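Local structure of winged BEAN albumin 1 (Psophocarpus tetragonolobus, 1WBA) at residues S93-Q98 and P111-G116; Q102-A107 and K154-S159. The protein serves as a 2S seed storage protein and belongs to the leguminous Kunitz-type protease inhibitor family. All coordinates share one frame; numbering follows the deposited sequence.

Contact 1: S93-Q98 and P111-G116; sequences SVVDFQ and PNQVKG
Val94 and Val114 meet because each holds one methyl on the side of its partner: CG1 of Val94 is anti to its backbone N (chi1 172°), whereas the methyl that Val114 offers, CG2, is anti to its carbonyl carbon. Val94 CG1 and Val114 CG2 lie 4.0 Å apart, and the two side chains pass each other at a slant. On the other face of the sheet Val95 CG2 rests 3.8 Å from Gln113 CG, and the side chains of Val95 and Asn112 cross at about a right angle, with Val95 CG1 closest to Asn112 OD1. Two backbone bonds join the antiparallel segments: Val114 N to Val94 O at 2.7 Å, and Asp96 N to Asn112 O at 2.9 Å. Asn112 ND2 adds a weak, bent bond to Asp96 O (N-H...O angle 122°), so its amide also reaches the inverse gamma turn centred on Asp96. Farther along, a water continues the pairing, accepting from Val94 N and donating to Val114 O at 2.6 Å. The amide oxygen of Gln113 is bound by Gly108 N. Strand 92-97 is the middle of a three-stranded antiparallel sheet, between 103-106 and the short 113-114, and Phe134 of strand 130-136 packs against both Val94 and Val114.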
ATOM      1  N   SER A  93       2.049  -2.011  -7.254  1.00  5.01           N
ATOM      2  CA  SER A  93       2.273  -3.367  -7.726  1.00  6.02           C
ATOM      3  C   SER A  93       3.396  -3.980  -6.920  1.00  5.26           C
ATOM      4  O   SER A  93       4.130  -3.272  -6.246  1.00  4.91           O
ATOM      5  CB  SER A  93       2.641  -3.379  -9.223  1.00  8.08           C
ATOM      6  OG  SER A  93       3.973  -2.941  -9.464  1.00  9.65           O
ATOM      7  N   VAL A  94       3.494  -5.303  -6.958  1.00  4.50           N
ATOM      8  CA  VAL A  94       4.565  -6.016  -6.274  1.00  5.09           C
ATOM      9  C   VAL A  94       5.481  -6.596  -7.354  1.00  6.36           C
ATOM     10  O   VAL A  94       5.024  -7.247  -8.296  1.00  7.36           O
ATOM     11  CB  VAL A  94       3.989  -7.127  -5.393  1.00  3.86           C
ATOM     12  CG1 VAL A  94       5.094  -8.002  -4.817  1.00  3.80           C
ATOM     13  CG2 VAL A  94       3.180  -6.490  -4.263  1.00  7.70           C
ATOM     14  N   VAL A  95       6.769  -6.315  -7.242  1.00  5.80           N
ATOM     15  CA  VAL A  95       7.754  -6.795  -8.205  1.00  6.68           C
ATOM     16  C   VAL A  95       8.732  -7.729  -7.491  1.00  5.90           C
ATOM     17  O   VAL A  95       9.214  -7.419  -6.395  1.00  5.90           O
ATOM     18  CB  VAL A  95       8.513  -5.583  -8.828  1.00  7.07           C
ATOM     19  CG1 VAL A  95       9.673  -6.041  -9.729  1.00  6.25           C
ATOM     20  CG2 VAL A  95       7.529  -4.698  -9.608  1.00  4.64           C
ATOM     21  N   ASP A  96       8.971  -8.907  -8.056  1.00  6.63           N
ATOM     22  CA  ASP A  96       9.918  -9.837  -7.439  1.00  9.00           C
ATOM     23  C   ASP A  96      11.296  -9.367  -7.900  1.00  9.36           C
ATOM     24  O   ASP A  96      11.878  -9.868  -8.870  1.00 10.66           O
ATOM     25  CB  ASP A  96       9.639 -11.273  -7.865  1.00 10.56           C
ATOM     26  CG  ASP A  96      10.265 -12.265  -6.935  1.00 12.57           C
ATOM     27  OD1 ASP A  96      11.185 -11.881  -6.181  1.00 15.20           O
ATOM     28  OD2 ASP A  96       9.821 -13.425  -6.927  1.00 18.39           O
ATOM     29  N   PHE A  97      11.776  -8.367  -7.182  1.00  8.87           N
ATOM     30  CA  PHE A  97      13.013  -7.664  -7.483  1.00  8.89           C
ATOM     31  C   PHE A  97      14.305  -8.377  -7.140  1.00  8.66           C
ATOM     32  O   PHE A  97      14.624  -8.598  -5.970  1.00  8.93           O
ATOM     33  CB  PHE A  97      12.957  -6.289  -6.805  1.00  8.03           C
ATOM     34  CG  PHE A  97      13.759  -5.237  -7.494  1.00  9.83           C
ATOM     35  CD1 PHE A  97      13.247  -4.570  -8.596  1.00  8.83           C
ATOM     36  CD2 PHE A  97      15.028  -4.908  -7.031  1.00 13.51           C
ATOM     37  CE1 PHE A  97      13.992  -3.578  -9.231  1.00 13.48           C
ATOM     38  CE2 PHE A  97      15.781  -3.918  -7.655  1.00 15.33           C
ATOM     39  CZ  PHE A  97      15.263  -3.248  -8.758  1.00 12.26           C
ATOM     40  N   GLN A  98      15.059  -8.721  -8.172  1.00  8.04           N
ATOM     41  CA  GLN A  98      16.332  -9.394  -7.973  1.00  8.03           C
ATOM     42  C   GLN A  98      17.397  -8.359  -7.588  1.00  8.49           C
ATOM     43  O   GLN A  98      17.502  -7.311  -8.219  1.00  8.63           O
ATOM     44  CB  GLN A  98      16.745 -10.123  -9.263  1.00  8.66           C
ATOM     45  CG  GLN A  98      17.966 -11.028  -9.116  1.00 11.29           C
ATOM     46  CD  GLN A  98      18.432 -11.557 -10.450  1.00 15.09           C
ATOM     47  OE1 GLN A  98      18.728 -10.779 -11.362  1.00 15.35           O
ATOM     48  NE2 GLN A  98      18.468 -12.881 -10.592  1.00 11.57           N
ATOM     49  N   PRO A 111       9.130  -5.731 -15.565  1.00 12.50           N
ATOM     50  CA  PRO A 111       8.414  -6.873 -16.129  1.00 12.70           C
ATOM     51  C   PRO A 111       8.048  -7.957 -15.111  1.00 12.85           C
ATOM     52  O   PRO A 111       7.039  -8.645 -15.278  1.00 15.69           O
ATOM     53  CB  PRO A 111       9.389  -7.382 -17.195  1.00 11.49           C
ATOM     54  CG  PRO A 111      10.745  -7.092 -16.580  1.00 11.05           C
ATOM     55  CD  PRO A 111      10.544  -5.714 -15.996  1.00 12.11           C
ATOM     56  N   ASN A 112       8.842  -8.085 -14.055  1.00 11.09           N
ATOM     57  CA  ASN A 112       8.628  -9.120 -13.030  1.00 11.65           C
ATOM     58  C   ASN A 112       7.611  -8.824 -11.913  1.00 10.81           C
ATOM     59  O   ASN A 112       7.907  -8.975 -10.723  1.00 10.07           O
ATOM     60  CB  ASN A 112       9.978  -9.611 -12.442  1.00 12.58           C
ATOM     61  CG  ASN A 112      10.998  -8.473 -12.192  1.00 16.28           C
ATOM     62  OD1 ASN A 112      10.901  -7.377 -12.771  1.00 16.51           O
ATOM     63  ND2 ASN A 112      11.995  -8.749 -11.351  1.00 14.81           N
ATOM     64  N   GLN A 113       6.400  -8.433 -12.309  1.00 12.87           N
ATOM     65  CA  GLN A 113       5.329  -8.131 -11.358  1.00 11.80           C
ATOM     66  C   GLN A 113       4.608  -9.402 -10.947  1.00 11.59           C
ATOM     67  O   GLN A 113       4.428 -10.321 -11.754  1.00 14.00           O
ATOM     68  CB  GLN A 113       4.326  -7.148 -11.958  1.00 12.67           C
ATOM     69  CG  GLN A 113       4.823  -5.727 -12.009  1.00 17.63           C
ATOM     70  CD  GLN A 113       3.873  -4.774 -12.718  1.00 19.87           C
ATOM     71  OE1 GLN A 113       4.294  -3.739 -13.206  1.00 22.59           O
ATOM     72  NE2 GLN A 113       2.586  -5.108 -12.749  1.00 21.74           N
ATOM     73  N   VAL A 114       4.188  -9.440  -9.693  1.00  9.35           N
ATOM     74  CA  VAL A 114       3.474 -10.570  -9.125  1.00  8.48           C
ATOM     75  C   VAL A 114       1.971 -10.291  -9.178  1.00  9.07           C
ATOM     76  O   VAL A 114       1.519  -9.256  -8.690  1.00 10.80           O
ATOM     77  CB  VAL A 114       3.890 -10.758  -7.656  1.00 11.18           C
ATOM     78  CG1 VAL A 114       3.188 -11.993  -7.047  1.00  9.18           C
ATOM     79  CG2 VAL A 114       5.411 -10.868  -7.565  1.00 12.92           C
ATOM     80  N   LYS A 115       1.201 -11.192  -9.787  1.00  8.03           N
ATOM     81  CA  LYS A 115      -0.238 -11.003  -9.868  1.00  8.04           C
ATOM     82  C   LYS A 115      -0.850 -11.265  -8.494  1.00  6.91           C
ATOM     83  O   LYS A 115      -0.519 -12.245  -7.840  1.00  7.38           O
ATOM     84  CB  LYS A 115      -0.830 -11.955 -10.893  1.00 10.01           C
ATOM     85  CG  LYS A 115      -0.530 -11.557 -12.318  1.00 14.42           C
ATOM     86  N   GLY A 116      -1.734 -10.379  -8.059  1.00  8.04           N
ATOM     87  CA  GLY A 116      -2.360 -10.539  -6.766  1.00  5.39           C
ATOM     88  C   GLY A 116      -3.056  -9.257  -6.410  1.00  7.29           C
ATOM     89  O   GLY A 116      -3.090  -8.322  -7.216  1.00  8.61           O
TER
HETATM   90  O   HOH W   1       1.388  -6.647  -8.379  1.00  9.37           O

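Contact 2: Q102-A107 and K154-S159; sequences QQLKLA and KRLVVS
Leu104 N donates to Leu156 O at 3.0 Å, and Val158 N to Gln102 O at 2.9 Å, one bond on each flank of the Gln103-Val157 bridge. The setting is the beta-trefoil fold of Kunitz-type inhibitors, and the bridge is local: strands 103-106 and 154-159 run at 119° to each other, and the chain turns a corner at Gln102. The second bond is nearly linear at hydrogen, although Val158 N stands above the Gln102 carbonyl plane, 41° out of it.

Apolar contacts centre on Leu104, whose two methyls divide the work: CD1 lies 3.8 Å from Leu156 CD1, while CD2 touches Val158 CG2 at 3.9 Å. Ile46 packs against both leucines.

Polar side chains meet at Gln103. Its chain, extended beyond CG, runs beside Val157, with NE2 3.7 Å from Val157 CG1. Gln103 OE1 receives Arg155 NH1 at 3.1 Å. An alanine here would probably leave Arg155 NH1 without this amide acceptor and Val157 CG1 without the packing of the glutamine's outer chain. Arg155 NE is held separately, by a salt bridge to Asp149. The NH1 bond uses an in-plane lone pair of Gln103 OE1, which lies almost in the guanidinium plane, although amide and guanidinium planes are turned 73° apart.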
ATOM      1  N   GLN A 102      10.503  -9.350  -3.048  1.00  7.68           N
ATOM      2  CA  GLN A 102       9.248  -8.690  -3.421  1.00  7.87           C
ATOM      3  C   GLN A 102       9.085  -7.359  -2.696  1.00  5.55           C
ATOM      4  O   GLN A 102       9.186  -7.295  -1.465  1.00  4.17           O
ATOM      5  CB  GLN A 102       8.055  -9.610  -3.146  1.00  8.87           C
ATOM      6  CG  GLN A 102       8.194 -10.942  -3.858  1.00 16.34           C
ATOM      7  CD  GLN A 102       6.949 -11.813  -3.824  1.00 20.03           C
ATOM      8  OE1 GLN A 102       6.920 -12.867  -4.446  1.00 25.58           O
ATOM      9  NE2 GLN A 102       5.915 -11.369  -3.126  1.00 22.53           N
ATOM     10  N   GLN A 103       8.887  -6.300  -3.477  1.00  6.16           N
ATOM     11  CA  GLN A 103       8.756  -4.943  -2.954  1.00  7.86           C
ATOM     12  C   GLN A 103       7.745  -4.200  -3.777  1.00  4.95           C
ATOM     13  O   GLN A 103       7.438  -4.607  -4.903  1.00  5.94           O
ATOM     14  CB  GLN A 103      10.077  -4.194  -3.084  1.00  8.80           C
ATOM     15  CG  GLN A 103      11.276  -5.010  -2.759  1.00 18.36           C
ATOM     16  CD  GLN A 103      12.524  -4.181  -2.712  1.00 21.58           C
ATOM     17  OE1 GLN A 103      12.779  -3.368  -3.599  1.00 21.51           O
ATOM     18  NE2 GLN A 103      13.309  -4.363  -1.656  1.00 26.94           N
ATOM     19  N   LEU A 104       7.272  -3.077  -3.248  1.00  4.72           N
ATOM     20  CA  LEU A 104       6.283  -2.274  -3.965  1.00  6.31           C
ATOM     21  C   LEU A 104       6.906  -1.296  -4.961  1.00  5.82           C
ATOM     22  O   LEU A 104       7.803  -0.524  -4.623  1.00  5.29           O
ATOM     23  CB  LEU A 104       5.364  -1.513  -3.002  1.00  5.97           C
ATOM     24  CG  LEU A 104       4.578  -2.307  -1.957  1.00 10.94           C
ATOM     25  CD1 LEU A 104       3.458  -1.438  -1.424  1.00 11.12           C
ATOM     26  CD2 LEU A 104       4.008  -3.549  -2.556  1.00 13.48           C
ATOM     27  N   LYS A 105       6.409  -1.335  -6.189  1.00  4.67           N
ATOM     28  CA  LYS A 105       6.887  -0.468  -7.251  1.00  3.58           C
ATOM     29  C   LYS A 105       5.680   0.057  -8.012  1.00  5.47           C
ATOM     30  O   LYS A 105       4.582  -0.519  -7.941  1.00  6.49           O
ATOM     31  CB  LYS A 105       7.745  -1.264  -8.245  1.00  4.36           C
ATOM     32  CG  LYS A 105       8.995  -1.944  -7.674  1.00  2.91           C
ATOM     33  CD  LYS A 105      10.084  -0.925  -7.370  1.00  3.99           C
ATOM     34  CE  LYS A 105      11.458  -1.604  -7.272  1.00  4.62           C
ATOM     35  NZ  LYS A 105      12.486  -0.616  -6.829  1.00  3.85           N
ATOM     36  N   LEU A 106       5.875   1.147  -8.742  1.00  5.24           N
ATOM     37  CA  LEU A 106       4.801   1.672  -9.576  1.00  8.87           C
ATOM     38  C   LEU A 106       4.609   0.596 -10.657  1.00  9.59           C
ATOM     39  O   LEU A 106       5.585   0.029 -11.160  1.00  8.82           O
ATOM     40  CB  LEU A 106       5.201   3.000 -10.220  1.00  8.83           C
ATOM     41  CG  LEU A 106       5.324   4.201  -9.276  1.00 10.50           C
ATOM     42  CD1 LEU A 106       5.439   5.459 -10.110  1.00 12.05           C
ATOM     43  CD2 LEU A 106       4.121   4.292  -8.351  1.00  6.91           C
ATOM     44  N   ALA A 107       3.356   0.278 -10.959  1.00  8.05           N
ATOM     45  CA  ALA A 107       3.033  -0.748 -11.942  1.00  9.14           C
ATOM     46  C   ALA A 107       3.342  -0.344 -13.371  1.00  9.29           C
ATOM     47  O   ALA A 107       3.332   0.844 -13.701  1.00 11.96           O
ATOM     48  CB  ALA A 107       1.562  -1.114 -11.836  1.00  7.80           C
ATOM     49  N   LYS A 154      13.111   3.942   3.159  1.00  6.42           N
ATOM     50  CA  LYS A 154      12.294   2.933   3.819  1.00  7.67           C
ATOM     51  C   LYS A 154      11.360   2.243   2.836  1.00  7.09           C
ATOM     52  O   LYS A 154      10.187   2.596   2.720  1.00  6.45           O
ATOM     53  CB  LYS A 154      11.528   3.569   4.970  1.00  6.74           C
ATOM     54  CG  LYS A 154      12.468   4.046   6.037  1.00 12.34           C
ATOM     55  CD  LYS A 154      11.732   4.516   7.267  1.00 23.90           C
ATOM     56  CE  LYS A 154      12.711   5.094   8.286  1.00 28.48           C
ATOM     57  NZ  LYS A 154      13.929   4.214   8.410  1.00 34.58           N
ATOM     58  N   ARG A 155      11.893   1.243   2.145  1.00  4.30           N
ATOM     59  CA  ARG A 155      11.142   0.503   1.146  1.00  6.06           C
ATOM     60  C   ARG A 155      10.034  -0.353   1.751  1.00  7.41           C
ATOM     61  O   ARG A 155      10.173  -0.876   2.858  1.00  7.69           O
ATOM     62  CB  ARG A 155      12.082  -0.398   0.351  1.00  7.79           C
ATOM     63  CG  ARG A 155      13.265   0.313  -0.292  1.00  8.93           C
ATOM     64  CD  ARG A 155      13.927  -0.629  -1.255  1.00  8.30           C
ATOM     65  NE  ARG A 155      15.230  -0.167  -1.717  1.00 10.02           N
ATOM     66  CZ  ARG A 155      15.917  -0.769  -2.683  1.00 10.34           C
ATOM     67  NH1 ARG A 155      15.397  -1.832  -3.282  1.00  8.74           N
ATOM     68  NH2 ARG A 155      17.141  -0.359  -2.998  1.00  6.36           N
ATOM     69  N   LEU A 156       8.918  -0.448   1.036  1.00  8.06           N
ATOM     70  CA  LEU A 156       7.795  -1.270   1.468  1.00  8.07           C
ATOM     71  C   LEU A 156       8.040  -2.628   0.832  1.00  6.30           C
ATOM     72  O   LEU A 156       8.056  -2.756  -0.393  1.00  7.18           O
ATOM     73  CB  LEU A 156       6.471  -0.671   0.989  1.00  5.91           C
ATOM     74  CG  LEU A 156       6.024   0.629   1.671  1.00 10.57           C
ATOM     75  CD1 LEU A 156       4.635   0.985   1.234  1.00 13.41           C
ATOM     76  CD2 LEU A 156       6.015   0.466   3.144  1.00 12.78           C
ATOM     77  N   VAL A 157       8.314  -3.620   1.670  1.00  7.15           N
ATOM     78  CA  VAL A 157       8.597  -4.969   1.200  1.00  7.95           C
ATOM     79  C   VAL A 157       7.492  -5.964   1.572  1.00  8.53           C
ATOM     80  O   VAL A 157       6.734  -5.758   2.527  1.00  7.89           O
ATOM     81  CB  VAL A 157       9.966  -5.467   1.699  1.00  6.13           C
ATOM     82  CG1 VAL A 157      11.053  -4.490   1.270  1.00  8.94           C
ATOM     83  CG2 VAL A 157       9.973  -5.626   3.200  1.00 10.42           C
ATOM     84  N   VAL A 158       7.410  -7.045   0.809  1.00  7.61           N
ATOM     85  CA  VAL A 158       6.388  -8.054   1.027  1.00  8.98           C
ATOM     86  C   VAL A 158       7.001  -9.407   1.381  1.00  9.87           C
ATOM     87  O   VAL A 158       7.790  -9.960   0.614  1.00 10.09           O
ATOM     88  CB  VAL A 158       5.505  -8.213  -0.250  1.00  9.98           C
ATOM     89  CG1 VAL A 158       4.399  -9.244  -0.042  1.00 12.18           C
ATOM     90  CG2 VAL A 158       4.893  -6.879  -0.637  1.00  9.87           C
ATOM     91  N   SER A 159       6.665  -9.922   2.555  1.00  9.40           N
ATOM     92  CA  SER A 159       7.136 -11.233   2.956  1.00 11.02           C
ATOM     93  C   SER A 159       6.319 -11.759   4.124  1.00 10.90           C
ATOM     94  O   SER A 159       5.635 -11.000   4.822  1.00 10.89           O
ATOM     95  CB  SER A 159       8.635 -11.234   3.291  1.00 15.06           C
ATOM     96  OG  SER A 159       8.893 -10.828   4.616  1.00 20.52           O
TER

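Strand 103-106 connects the two contacts: it lies beside 92-97, the central strand of the sheet in contact 1, and bridges to 154-159 in contact 2. The two centres are about 9 Å apart, on the same side of the chain's centre. Direct evidence of coupling is the pair Val95 N and Gln103 O at 3.0 Å, a probable hydrogen bond, and Ser93 OG with Lys105 O at 2.9 Å, also probable. Leu104 touches Val94 as well, so the apolar cluster of 102-107 with 154-159 borders the valine pair of 93-98 with 111-116. The segments alternate along the chain; the tie between the small sheet and the larger one is 103-106, paired with 92-97 and bridged to 154-159.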